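Local coordinates for endoribonuclease AbiQ (Lactococcus lactis, PDB 4GLK), which acts as the toxic endoribonuclease of a type III toxin-antitoxin system, probably cutting RNA sequence-specifically, and is neutralised by its cognate antitoxin RNA, AntiQ, at residues A[74-77]-A[78-81]; A[125-128]-A[129-133]; A[132-135]-A[136-140]; A[13-16]-A[17-21]; A[154-157]-A[158-161]. The protein carries 1 engineered substitution. One frame throughout, in Å; residues are numbered along the deposited sequence.

Contact 1 (A[74-77]-A[78-81]); sequences LFEI and GNIN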
loop_
_atom_site.group_PDB
_atom_site.type_symbol
_atom_site.label_atom_id
_atom_site.label_comp_id
_atom_site.label_asym_id
_atom_site.label_seq_id
_atom_site.Cartn_x
_atom_site.Cartn_y
_atom_site.Cartn_z
ATOM N N LEU A 74 8.051 -1.182 9.067
ATOM C CA LEU A 74 7.308 -2.115 9.920
ATOM C C LEU A 74 8.278 -2.798 10.847
ATOM O O LEU A 74 9.405 -3.089 10.451
ATOM C CB LEU A 74 6.572 -3.165 9.070
ATOM C CG LEU A 74 5.207 -2.840 8.418
ATOM C CD1 LEU A 74 4.708 -1.418 8.674
ATOM C CD2 LEU A 74 5.211 -3.199 6.946
ATOM N N PHE A 75 7.870 -2.997 12.091
ATOM C CA PHE A 75 8.693 -3.636 13.107
ATOM C C PHE A 75 7.916 -4.754 13.768
ATOM O O PHE A 75 6.743 -4.951 13.450
ATOM C CB PHE A 75 9.211 -2.592 14.122
ATOM C CG PHE A 75 10.052 -1.518 13.468
ATOM C CD1 PHE A 75 11.393 -1.746 13.171
ATOM C CD2 PHE A 75 9.488 -0.300 13.094
ATOM C CE1 PHE A 75 12.152 -0.773 12.509
ATOM C CE2 PHE A 75 10.262 0.690 12.478
ATOM C CZ PHE A 75 11.588 0.444 12.191
ATOM N N GLU A 76 8.573 -5.497 14.656
ATOM C CA GLU A 76 7.943 -6.603 15.352
ATOM C C GLU A 76 7.539 -6.158 16.744
ATOM O O GLU A 76 8.376 -5.652 17.461
ATOM C CB GLU A 76 8.919 -7.790 15.416
ATOM C CG GLU A 76 8.384 -9.019 16.096
ATOM C CD GLU A 76 9.286 -10.228 16.027
ATOM O OE1 GLU A 76 10.442 -10.123 15.567
ATOM O OE2 GLU A 76 8.836 -11.303 16.462
ATOM N N ILE A 77 6.277 -6.332 17.138
ATOM C CA ILE A 77 5.876 -5.965 18.510
ATOM C C ILE A 77 6.484 -6.972 19.494
ATOM O O ILE A 77 6.398 -8.168 19.278
ATOM C CB ILE A 77 4.347 -5.852 18.636
ATOM C CG1 ILE A 77 3.904 -4.458 18.169
ATOM C CG2 ILE A 77 3.850 -6.143 20.070
ATOM C CD1 ILE A 77 2.559 -4.419 17.699
ATOM N N GLY A 78 7.112 -6.474 20.550
ATOM C CA GLY A 78 7.822 -7.325 21.497
ATOM C C GLY A 78 9.229 -7.667 21.051
ATOM O O GLY A 78 9.886 -8.510 21.638
ATOM N N ASN A 79 9.692 -7.014 19.973
ATOM C CA ASN A 79 11.023 -7.138 19.392
ATOM C C ASN A 79 11.142 -5.979 18.412
ATOM O O ASN A 79 11.454 -6.172 17.248
ATOM C CB ASN A 79 11.162 -8.492 18.668
ATOM C CG ASN A 79 12.549 -8.833 18.148
ATOM O OD1 ASN A 79 13.543 -8.217 18.493
ATOM N ND2 ASN A 79 12.621 -9.811 17.273
ATOM N N ILE A 80 10.876 -4.764 18.924
ATOM C CA ILE A 80 10.705 -3.497 18.204
ATOM C C ILE A 80 11.870 -3.034 17.337
ATOM O O ILE A 80 11.670 -2.204 16.458
ATOM C CB ILE A 80 10.144 -2.404 19.154
ATOM C CG1 ILE A 80 9.202 -1.445 18.426
ATOM C CG2 ILE A 80 11.255 -1.663 19.940
ATOM C CD1 ILE A 80 7.756 -1.943 18.256
ATOM N N ASN A 81 13.078 -3.556 17.588
ATOM C CA ASN A 81 14.266 -3.217 16.816
ATOM C C ASN A 81 14.523 -4.154 15.643
ATOM O O ASN A 81 15.492 -3.964 14.915
ATOM C CB ASN A 81 15.489 -3.112 17.724
ATOM C CG ASN A 81 15.419 -1.908 18.605
ATOM O OD1 ASN A 81 15.352 -0.778 18.132
ATOM N ND2 ASN A 81 15.282 -2.126 19.889
#
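Carboxylate oxygen OE1 of E76 takes a hydrogen bond from the side-chain amide of N79, with ND2 2.8 Å from OE1, and a second from the amide of N82 just beyond. The N79 bond is short but bent, 135° at the hydrogen. Its donor sits above the E76 carboxylate plane, and the carboxylate and amide planes are 54° apart. E76 puts CG anti to its backbone N (chi1 -179°) and runs extended from there, which carries the carboxylate over CB of N79, 3.7 Å from CD of E76. The other oxygen, OE2, forms a salt bridge with K117, so both oxygens of this carboxylate have partners. Underneath, the main chain makes a type II turn from E76 to N79, the connection of the beta hairpin formed by strands 71-76 and 79-94. The turn is closed by N79 N on E76 O at 3.1 Å, the donor lying above the carbonyl plane. G78 occupies the third position with a positive phi, where a beta carbon would collide with O of I77. CA of I80 adds a CA-H...O contact to the same E76 O at 3.3 Å. On the F75 side of the hairpin, carbonyl O of I80 lies 3.3 Å from CD1 of F75 and approaches the ring obliquely, while CD1 of I80 reaches back to 4.4 Å from CB of F75. I77 leads away from the turn at CB, and its side chain packs on I120, Y121 and S124 of helix 110-124.

Contact 2 (A[125-128]-A[129-133]); sequences ISEK and IENKS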
loop_
_atom_site.group_PDB
_atom_site.type_symbol
_atom_site.label_atom_id
_atom_site.label_comp_id
_atom_site.label_asym_id
_atom_site.label_seq_id
_atom_site.Cartn_x
_atom_site.Cartn_y
_atom_site.Cartn_z
ATOM N N ILE A 125 -0.280 0.574 14.962
ATOM C CA ILE A 125 0.067 1.908 14.442
ATOM C C ILE A 125 -0.935 2.368 13.343
ATOM O O ILE A 125 -0.561 3.138 12.461
ATOM C CB ILE A 125 1.569 1.995 13.998
ATOM C CG1 ILE A 125 1.880 1.135 12.748
ATOM C CG2 ILE A 125 2.522 1.668 15.160
ATOM C CD1 ILE A 125 2.923 1.762 11.798
ATOM N N SER A 126 -2.200 1.902 13.401
ATOM C CA SER A 126 -3.217 2.237 12.393
ATOM C C SER A 126 -3.518 3.724 12.258
ATOM O O SER A 126 -3.763 4.170 11.143
ATOM C CB SER A 126 -4.494 1.423 12.587
ATOM O OG SER A 126 -5.033 1.674 13.869
ATOM N N GLU A 127 -3.469 4.498 13.373
ATOM C CA GLU A 127 -3.670 5.960 13.349
ATOM C C GLU A 127 -2.544 6.656 12.532
ATOM O O GLU A 127 -2.804 7.575 11.759
ATOM C CB GLU A 127 -3.697 6.513 14.776
ATOM C CG GLU A 127 -4.256 7.923 14.840
ATOM C CD GLU A 127 -4.281 8.601 16.197
ATOM O OE1 GLU A 127 -4.129 7.906 17.230
ATOM O OE2 GLU A 127 -4.443 9.844 16.222
ATOM N N LYS A 128 -1.304 6.216 12.719
ATOM C CA LYS A 128 -0.156 6.757 11.999
ATOM C C LYS A 128 -0.291 6.383 10.526
ATOM O O LYS A 128 -0.064 7.229 9.679
ATOM C CB LYS A 128 1.125 6.161 12.571
ATOM C CG LYS A 128 2.368 6.454 11.786
ATOM C CD LYS A 128 3.452 5.535 12.277
ATOM C CE LYS A 128 4.768 5.884 11.688
ATOM N NZ LYS A 128 5.472 6.864 12.538
ATOM N N ILE A 129 -0.695 5.129 10.233
ATOM C CA ILE A 129 -0.884 4.659 8.848
ATOM C C ILE A 129 -1.927 5.501 8.157
ATOM O O ILE A 129 -1.690 5.987 7.049
ATOM C CB ILE A 129 -1.188 3.135 8.778
ATOM C CG1 ILE A 129 0.044 2.341 9.249
ATOM C CG2 ILE A 129 -1.580 2.715 7.348
ATOM C CD1 ILE A 129 -0.188 0.905 9.442
ATOM N N GLU A 130 -3.079 5.679 8.814
ATOM C CA GLU A 130 -4.194 6.462 8.274
ATOM C C GLU A 130 -3.792 7.915 8.040
ATOM O O GLU A 130 -4.004 8.416 6.936
ATOM C CB GLU A 130 -5.436 6.352 9.170
ATOM C CG GLU A 130 -6.137 5.002 9.054
ATOM C CD GLU A 130 -7.366 4.748 9.911
ATOM O OE1 GLU A 130 -7.771 5.646 10.687
ATOM O OE2 GLU A 130 -7.933 3.638 9.799
ATOM N N ASN A 131 -3.101 8.536 9.022
ATOM C CA ASN A 131 -2.642 9.935 8.936
ATOM C C ASN A 131 -1.548 10.198 7.929
ATOM O O ASN A 131 -1.625 11.191 7.210
ATOM C CB ASN A 131 -2.309 10.516 10.283
ATOM C CG ASN A 131 -3.557 10.895 11.033
ATOM O OD1 ASN A 131 -4.067 11.991 10.886
ATOM N ND2 ASN A 131 -4.099 9.981 11.818
ATOM N N LYS A 132 -0.579 9.294 7.821
ATOM C CA LYS A 132 0.474 9.442 6.819
ATOM C C LYS A 132 -0.060 9.283 5.395
ATOM O O LYS A 132 0.447 9.927 4.491
ATOM C CB LYS A 132 1.639 8.480 7.043
ATOM C CG LYS A 132 2.862 9.013 6.320
ATOM C CD LYS A 132 3.799 7.981 5.877
ATOM C CE LYS A 132 4.792 7.706 6.944
ATOM N NZ LYS A 132 6.140 7.544 6.385
ATOM N N SER A 133 -1.061 8.404 5.192
ATOM C CA SER A 133 -1.697 8.240 3.880
ATOM C C SER A 133 -2.388 9.536 3.475
ATOM O O SER A 133 -2.267 9.956 2.324
ATOM C CB SER A 133 -2.656 7.056 3.886
ATOM O OG SER A 133 -1.869 5.883 4.006
#
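From I125 at the N-cap to K132, four successive i to i+4 backbone bonds open helix 126-143, with I129 N 3.0 Å from I125 O and K132 N 2.8 Å from K128 O. N131 turns its ND2 back onto the carbonyl O of E127 at 2.7 Å in a nearly straight bond (168° at the hydrogen). That oxygen lies within the plane of the N131 amide. The backbone N and ND2 of N131 reach E127 O from opposite faces of the E127 carbonyl plane, N at 2.9 Å. The torsion at N131, with CG beside the backbone N (chi1 -77°), brings the amide back over the preceding turn, alongside the aliphatic part of E127. On the side of the helix facing the sheet, I125 and I129 cross at about a right angle, CD1 of I125 being 3.9 Å from CG1 of I129; I129 goes on to pack against V38, I48 and L87. K132 turns its ammonium group away to the carbonyls of S68 and V71, leaving 6.2 Å between its NZ and NZ of K128. One residue thus supplies both donors to E127 O, and the in-plane bond is consistent with a fixed rotation of the N131 amide on an otherwise exposed face.

Contact 3 (A[132-135]-A[136-140]); sequences KSEV and VYRKA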
loop_
_atom_site.group_PDB
_atom_site.type_symbol
_atom_site.label_atom_id
_atom_site.label_comp_id
_atom_site.label_asym_id
_atom_site.label_seq_id
_atom_site.Cartn_x
_atom_site.Cartn_y
_atom_site.Cartn_z
ATOM N N LYS A 132 -0.579 9.294 7.821
ATOM C CA LYS A 132 0.474 9.442 6.819
ATOM C C LYS A 132 -0.060 9.283 5.395
ATOM O O LYS A 132 0.447 9.927 4.491
ATOM C CB LYS A 132 1.639 8.480 7.043
ATOM C CG LYS A 132 2.862 9.013 6.320
ATOM C CD LYS A 132 3.799 7.981 5.877
ATOM C CE LYS A 132 4.792 7.706 6.944
ATOM N NZ LYS A 132 6.140 7.544 6.385
ATOM N N SER A 133 -1.061 8.404 5.192
ATOM C CA SER A 133 -1.697 8.240 3.880
ATOM C C SER A 133 -2.388 9.536 3.475
ATOM O O SER A 133 -2.267 9.956 2.324
ATOM C CB SER A 133 -2.656 7.056 3.886
ATOM O OG SER A 133 -1.869 5.883 4.006
ATOM N N GLU A 134 -3.056 10.188 4.435
ATOM C CA GLU A 134 -3.739 11.477 4.282
ATOM C C GLU A 134 -2.739 12.560 3.933
ATOM O O GLU A 134 -3.006 13.312 3.005
ATOM C CB GLU A 134 -4.458 11.877 5.580
ATOM C CG GLU A 134 -5.944 12.080 5.429
ATOM C CD GLU A 134 -6.542 12.732 6.660
ATOM O OE1 GLU A 134 -6.742 13.968 6.628
ATOM O OE2 GLU A 134 -6.774 12.021 7.667
ATOM N N VAL A 135 -1.601 12.653 4.677
ATOM C CA VAL A 135 -0.539 13.624 4.372
ATOM C C VAL A 135 -0.068 13.389 2.916
ATOM O O VAL A 135 -0.076 14.299 2.124
ATOM C CB VAL A 135 0.652 13.544 5.366
ATOM C CG1 VAL A 135 1.851 14.363 4.877
ATOM C CG2 VAL A 135 0.243 14.004 6.759
ATOM N N VAL A 136 0.282 12.175 2.563
ATOM C CA VAL A 136 0.769 11.840 1.207
ATOM C C VAL A 136 -0.286 12.235 0.137
ATOM O O VAL A 136 0.056 12.860 -0.873
ATOM C CB VAL A 136 1.182 10.339 1.125
ATOM C CG1 VAL A 136 1.531 9.936 -0.295
ATOM C CG2 VAL A 136 2.355 10.046 2.061
ATOM N N TYR A 137 -1.558 11.895 0.391
ATOM C CA TYR A 137 -2.680 12.199 -0.515
ATOM C C TYR A 137 -2.814 13.702 -0.763
ATOM O O TYR A 137 -2.788 14.129 -1.916
ATOM C CB TYR A 137 -3.983 11.626 0.044
ATOM C CG TYR A 137 -5.167 11.734 -0.891
ATOM C CD1 TYR A 137 -5.392 10.776 -1.873
ATOM C CD2 TYR A 137 -6.087 12.772 -0.767
ATOM C CE1 TYR A 137 -6.502 10.849 -2.713
ATOM C CE2 TYR A 137 -7.204 12.853 -1.600
ATOM C CZ TYR A 137 -7.401 11.894 -2.576
ATOM O OH TYR A 137 -8.493 11.969 -3.403
ATOM N N ARG A 138 -2.891 14.498 0.316
ATOM C CA ARG A 138 -3.056 15.946 0.250
ATOM C C ARG A 138 -1.854 16.645 -0.375
ATOM O O ARG A 138 -2.038 17.489 -1.260
ATOM C CB ARG A 138 -3.368 16.530 1.633
ATOM C CG ARG A 138 -4.704 16.074 2.208
ATOM C CD ARG A 138 -4.982 16.846 3.476
ATOM N NE ARG A 138 -5.988 16.213 4.335
ATOM C CZ ARG A 138 -7.140 16.777 4.673
ATOM N NH1 ARG A 138 -7.482 17.962 4.185
ATOM N NH2 ARG A 138 -7.976 16.145 5.485
ATOM N N LYS A 139 -0.639 16.287 0.054
ATOM C CA LYS A 139 0.596 16.892 -0.488
ATOM C C LYS A 139 0.751 16.633 -1.988
ATOM O O LYS A 139 1.102 17.549 -2.722
ATOM C CB LYS A 139 1.835 16.406 0.279
ATOM C CG LYS A 139 1.917 16.946 1.711
ATOM C CD LYS A 139 2.882 18.107 1.841
ATOM C CE LYS A 139 2.818 18.751 3.200
ATOM N NZ LYS A 139 3.686 19.957 3.266
ATOM N N ALA A 140 0.427 15.416 -2.451
ATOM C CA ALA A 140 0.550 15.084 -3.885
ATOM C C ALA A 140 -0.600 15.581 -4.773
ATOM O O ALA A 140 -0.355 16.063 -5.884
ATOM C CB ALA A 140 0.719 13.580 -4.063
#
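E134 and R138 lie side by side one helical turn apart, pointing the same way off helix 126-143, and their charged ends join in a salt bridge. The carboxylate and guanidinium planes are 41° apart, and between these two residues only OE1 takes the R138 bonds, so this is not a two-oxygen, bidentate pair. OE1 of E134 stands at the guanidinium edge, 2.8 Å from NH2 of R138 and within 10° of its plane; NH2 meets it on the anti side, tilted 25° out of the carboxylate plane. A second bond from NE of R138 to the same OE1 is weak, at 3.3 Å. R138 is extended from CG to NE, which spans the turn, and its CG rests 3.3 Å from the carbonyl O of E134. The next pair along repeats the alignment through aliphatic carbons alone: V135 and K139 run in the same direction, CG1 of V135 lying 4.1 Å from CG of K139. On another side, V136 sets its CG2 beside its own backbone N, where the methyl abuts carbonyl O of K132 at 3.1 Å, and its side chain packs on H89, Y148 and F155. Y137 sends its ring away from this turn, its hydroxyl meeting E159 and K156 of helix 155-166. One oxygen of E134 thus receives both the NH2 bond and the weak NE bond, an i to i+4 salt bridge along the helix.

Contact 4 (A[13-16]-A[17-21]); sequences IAYL and RKFES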
loop_
_atom_site.group_PDB
_atom_site.type_symbol
_atom_site.label_atom_id
_atom_site.label_comp_id
_atom_site.label_asym_id
_atom_site.label_seq_id
_atom_site.Cartn_x
_atom_site.Cartn_y
_atom_site.Cartn_z
ATOM N N ILE A 13 -5.086 -4.249 -11.976
ATOM C CA ILE A 13 -3.723 -3.690 -11.895
ATOM C C ILE A 13 -3.204 -3.338 -13.292
ATOM O O ILE A 13 -2.706 -2.224 -13.488
ATOM C CB ILE A 13 -2.771 -4.641 -11.115
ATOM C CG1 ILE A 13 -3.201 -4.746 -9.630
ATOM C CG2 ILE A 13 -1.286 -4.240 -11.256
ATOM C CD1 ILE A 13 -3.059 -3.449 -8.744
ATOM N N ALA A 14 -3.370 -4.265 -14.267
ATOM C CA ALA A 14 -2.939 -4.054 -15.655
ATOM C C ALA A 14 -3.652 -2.841 -16.233
ATOM O O ALA A 14 -3.037 -2.090 -16.976
ATOM C CB ALA A 14 -3.209 -5.289 -16.511
ATOM N N TYR A 15 -4.920 -2.620 -15.832
ATOM C CA TYR A 15 -5.724 -1.484 -16.256
ATOM C C TYR A 15 -5.203 -0.162 -15.667
ATOM O O TYR A 15 -5.126 0.824 -16.401
ATOM C CB TYR A 15 -7.198 -1.716 -15.938
ATOM C CG TYR A 15 -8.071 -0.485 -16.061
ATOM C CD1 TYR A 15 -8.624 -0.117 -17.290
ATOM C CD2 TYR A 15 -8.420 0.259 -14.938
ATOM C CE1 TYR A 15 -9.494 0.970 -17.393
ATOM C CE2 TYR A 15 -9.289 1.342 -15.028
ATOM C CZ TYR A 15 -9.815 1.702 -16.258
ATOM O OH TYR A 15 -10.647 2.788 -16.323
ATOM N N LEU A 16 -4.868 -0.130 -14.351
ATOM C CA LEU A 16 -4.331 1.087 -13.736
ATOM C C LEU A 16 -2.966 1.428 -14.321
ATOM O O LEU A 16 -2.693 2.603 -14.525
ATOM C CB LEU A 16 -4.225 1.009 -12.206
ATOM C CG LEU A 16 -5.501 0.977 -11.379
ATOM C CD1 LEU A 16 -5.167 1.148 -9.915
ATOM C CD2 LEU A 16 -6.504 2.064 -11.806
ATOM N N ARG A 17 -2.127 0.405 -14.604
ATOM C CA ARG A 17 -0.785 0.587 -15.170
ATOM C C ARG A 17 -0.795 1.163 -16.600
ATOM O O ARG A 17 0.248 1.621 -17.072
ATOM C CB ARG A 17 0.081 -0.679 -15.053
ATOM C CG ARG A 17 0.356 -1.108 -13.617
ATOM C CD ARG A 17 1.385 -2.214 -13.507
ATOM N NE ARG A 17 2.732 -1.646 -13.369
ATOM C CZ ARG A 17 3.651 -1.681 -14.321
ATOM N NH1 ARG A 17 3.416 -2.292 -15.468
ATOM N NH2 ARG A 17 4.837 -1.114 -14.117
ATOM N N LYS A 18 -1.971 1.168 -17.279
ATOM C CA LYS A 18 -2.158 1.833 -18.578
ATOM C C LYS A 18 -1.940 3.352 -18.410
ATOM O O LYS A 18 -1.374 3.990 -19.288
ATOM C CB LYS A 18 -3.596 1.645 -19.078
ATOM C CG LYS A 18 -3.807 0.467 -20.008
ATOM C CD LYS A 18 -5.207 -0.138 -19.866
ATOM C CE LYS A 18 -5.112 -1.643 -19.638
ATOM N NZ LYS A 18 -6.418 -2.346 -19.792
ATOM N N PHE A 19 -2.398 3.904 -17.266
ATOM C CA PHE A 19 -2.396 5.342 -16.934
ATOM C C PHE A 19 -1.338 5.757 -15.910
ATOM O O PHE A 19 -0.854 6.883 -15.987
ATOM C CB PHE A 19 -3.788 5.769 -16.448
ATOM C CG PHE A 19 -4.934 5.182 -17.240
ATOM C CD1 PHE A 19 -5.304 5.724 -18.468
ATOM C CD2 PHE A 19 -5.647 4.092 -16.759
ATOM C CE1 PHE A 19 -6.368 5.180 -19.199
ATOM C CE2 PHE A 19 -6.701 3.541 -17.499
ATOM C CZ PHE A 19 -7.063 4.097 -18.708
ATOM N N GLU A 20 -0.965 4.857 -14.970
ATOM C CA GLU A 20 0.033 5.121 -13.940
ATOM C C GLU A 20 1.068 3.992 -13.823
ATOM O O GLU A 20 0.796 2.980 -13.187
ATOM C CB GLU A 20 -0.651 5.425 -12.583
ATOM C CG GLU A 20 0.289 5.893 -11.475
ATOM C CD GLU A 20 1.183 7.071 -11.825
ATOM O OE1 GLU A 20 0.730 8.229 -11.670
ATOM O OE2 GLU A 20 2.320 6.837 -12.298
ATOM N N SER A 21 2.280 4.205 -14.378
ATOM C CA SER A 21 3.404 3.244 -14.355
ATOM C C SER A 21 3.974 3.020 -12.940
ATOM O O SER A 21 4.742 2.070 -12.718
ATOM C CB SER A 21 4.534 3.710 -15.273
ATOM O OG SER A 21 4.105 4.579 -16.308
#
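I13 takes an i to i+4 bond on its carbonyl O, 2.9 Å from R17 N, while its CG2 touches CD of R17 at 4.0 Å. CG of R17 lies against that same carbonyl before the chain bends and carries NE to the backbone O of V23. A14 contributes its carbonyl O, against which CE of K18 rests at 3.4 Å. Y15, with CG anti to the backbone N (chi1 167°) and chi2 at 86°, presents one ring face to F19, and the two rings form an edge-to-face (T-shaped) pair with centroids 5.3 Å apart and planes at 79°. CE2 of F19 is the atom that points at the face, displaced toward the rim and 3.8 Å from CE1 of Y15. K18 crosses Y15 at about a right angle, its NZ lying near the edge of the ring and not over a face. L16 ends the helix: its carbonyl O receives both F19 N at 3.0 Å and E20 N at 2.9 Å, the E20 bond in the carbonyl plane and the F19 bond from above it. Beyond the turn, K161 lies in cation-pi contact with F19 and offers its carbonyl to the hydroxyl of Y15. Two donors thus satisfy L16 O where helix 10-16 ends, and Y15 meets F19 on one face and also touches L164 and Y165 of helix 155-166.

Contact 5 (A[154-157]-A[158-161]); sequences DFKL and LEAK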
loop_
_atom_site.group_PDB
_atom_site.type_symbol
_atom_site.label_atom_id
_atom_site.label_comp_id
_atom_site.label_asym_id
_atom_site.label_seq_id
_atom_site.Cartn_x
_atom_site.Cartn_y
_atom_site.Cartn_z
ATOM N N ASP A 154 -0.567 9.314 -9.438
ATOM C CA ASP A 154 -1.458 10.443 -9.697
ATOM C C ASP A 154 -2.804 9.944 -9.139
ATOM O O ASP A 154 -3.565 9.306 -9.862
ATOM C CB ASP A 154 -1.511 10.735 -11.207
ATOM C CG ASP A 154 -2.343 11.941 -11.607
ATOM O OD1 ASP A 154 -3.143 12.417 -10.770
ATOM O OD2 ASP A 154 -2.225 12.382 -12.782
ATOM N N PHE A 155 -3.028 10.149 -7.814
ATOM C CA PHE A 155 -4.195 9.666 -7.072
ATOM C C PHE A 155 -5.550 9.981 -7.689
ATOM O O PHE A 155 -6.405 9.102 -7.757
ATOM C CB PHE A 155 -4.127 10.063 -5.586
ATOM C CG PHE A 155 -2.926 9.526 -4.843
ATOM C CD1 PHE A 155 -2.651 8.161 -4.824
ATOM C CD2 PHE A 155 -2.092 10.380 -4.131
ATOM C CE1 PHE A 155 -1.522 7.671 -4.170
ATOM C CE2 PHE A 155 -0.957 9.885 -3.475
ATOM C CZ PHE A 155 -0.692 8.530 -3.481
ATOM N N LYS A 156 -5.748 11.228 -8.130
ATOM C CA LYS A 156 -6.990 11.685 -8.755
ATOM C C LYS A 156 -7.317 11.042 -10.092
ATOM O O LYS A 156 -8.476 10.697 -10.339
ATOM C CB LYS A 156 -7.021 13.205 -8.818
ATOM C CG LYS A 156 -7.870 13.802 -7.699
ATOM C CD LYS A 156 -7.345 13.650 -6.293
ATOM C CE LYS A 156 -8.001 14.654 -5.376
ATOM N NZ LYS A 156 -9.303 14.171 -4.860
ATOM N N LEU A 157 -6.305 10.857 -10.940
ATOM C CA LEU A 157 -6.451 10.176 -12.229
ATOM C C LEU A 157 -6.863 8.700 -11.970
ATOM O O LEU A 157 -7.764 8.187 -12.635
ATOM C CB LEU A 157 -5.120 10.252 -13.014
ATOM C CG LEU A 157 -4.986 9.381 -14.276
ATOM C CD1 LEU A 157 -5.734 9.992 -15.444
ATOM C CD2 LEU A 157 -3.523 9.175 -14.652
ATOM N N LEU A 158 -6.244 8.058 -10.959
ATOM C CA LEU A 158 -6.549 6.678 -10.586
ATOM C C LEU A 158 -7.997 6.560 -10.095
ATOM O O LEU A 158 -8.679 5.624 -10.475
ATOM C CB LEU A 158 -5.560 6.140 -9.539
ATOM C CG LEU A 158 -4.105 5.887 -9.961
ATOM C CD1 LEU A 158 -3.291 5.442 -8.773
ATOM C CD2 LEU A 158 -3.997 4.751 -10.984
ATOM N N GLU A 159 -8.471 7.546 -9.327
ATOM C CA GLU A 159 -9.848 7.630 -8.844
ATOM C C GLU A 159 -10.828 7.747 -10.007
ATOM O O GLU A 159 -11.819 7.030 -10.008
ATOM C CB GLU A 159 -10.030 8.818 -7.894
ATOM C CG GLU A 159 -9.483 8.566 -6.500
ATOM C CD GLU A 159 -9.543 9.739 -5.539
ATOM O OE1 GLU A 159 -9.009 9.609 -4.418
ATOM O OE2 GLU A 159 -10.149 10.775 -5.887
ATOM N N ALA A 160 -10.515 8.587 -11.021
ATOM C CA ALA A 160 -11.325 8.768 -12.228
ATOM C C ALA A 160 -11.393 7.474 -13.010
ATOM O O ALA A 160 -12.473 7.095 -13.464
ATOM C CB ALA A 160 -10.749 9.878 -13.106
ATOM N N LYS A 161 -10.258 6.770 -13.117
ATOM C CA LYS A 161 -10.229 5.508 -13.830
ATOM C C LYS A 161 -10.789 4.311 -13.037
ATOM O O LYS A 161 -11.320 3.394 -13.652
ATOM C CB LYS A 161 -8.894 5.278 -14.543
ATOM C CG LYS A 161 -8.932 5.808 -15.980
ATOM C CD LYS A 161 -8.585 7.284 -16.133
ATOM C CE LYS A 161 -8.636 7.721 -17.580
ATOM N NZ LYS A 161 -9.996 8.161 -17.996
#
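L157, L158 and E159 carry most of this contact, and each leans on a different neighbour one turn away. L157 has CG anti to its backbone N (chi1 169°), which swings the isobutyl group forward along the helix, so that CD1 meets CD of K161 at 4.0 Å. The L157 and K161 side chains cross at a slant, and the bend of K161 at chi2 keeps its CD close, also 3.7 Å from carbonyl O of L157. L158 points back toward the start of the helix: its CG is 3.5 Å from the carbonyl O of D154, which also accepts the backbone N of L158 at 3.2 Å. Its branched end faces the interior, against C153, I93 and P94. E159 likewise turns back, CG lying 3.4 Å from carbonyl O of F155, and runs on extended, side by side with K156. Between their ends is a long salt bridge, NZ of K156 to OE2 of E159 at 3.6 Å. Both groups have closer partners elsewhere, OE1 of E159 at the hydroxyls of Y46 and Y137, NZ of K156 at that of Y137. With D154 at the N-cap position, this is the N-terminal turn of helix 155-166, packed through L158 on I93 and P94 of the antiparallel sheet.

Contacts 2 and 3 are successive turns of helix 126-143; they share K132 and S133, and their centres are 10 Å apart. Contact 3 then meets contact 5, on helix 155-166, about 14 Å away between centres: Y137 OH lies 2.6 Å from E159 OE1, and Y137 CE1 packs on F155 CB at 3.8 Å. Contact 5 in turn touches contact 4, the nearest pair after contacts 2 and 3 at about 11 Å between centres, where E20 OE1 is 2.8 Å from D154 N. Contact 1, at the hairpin tip, stands apart, about 34 Å between centres from contacts 4 and 5 and on the opposite side of the chain's centre; the nearest atoms of contact 2 are about 5 Å away.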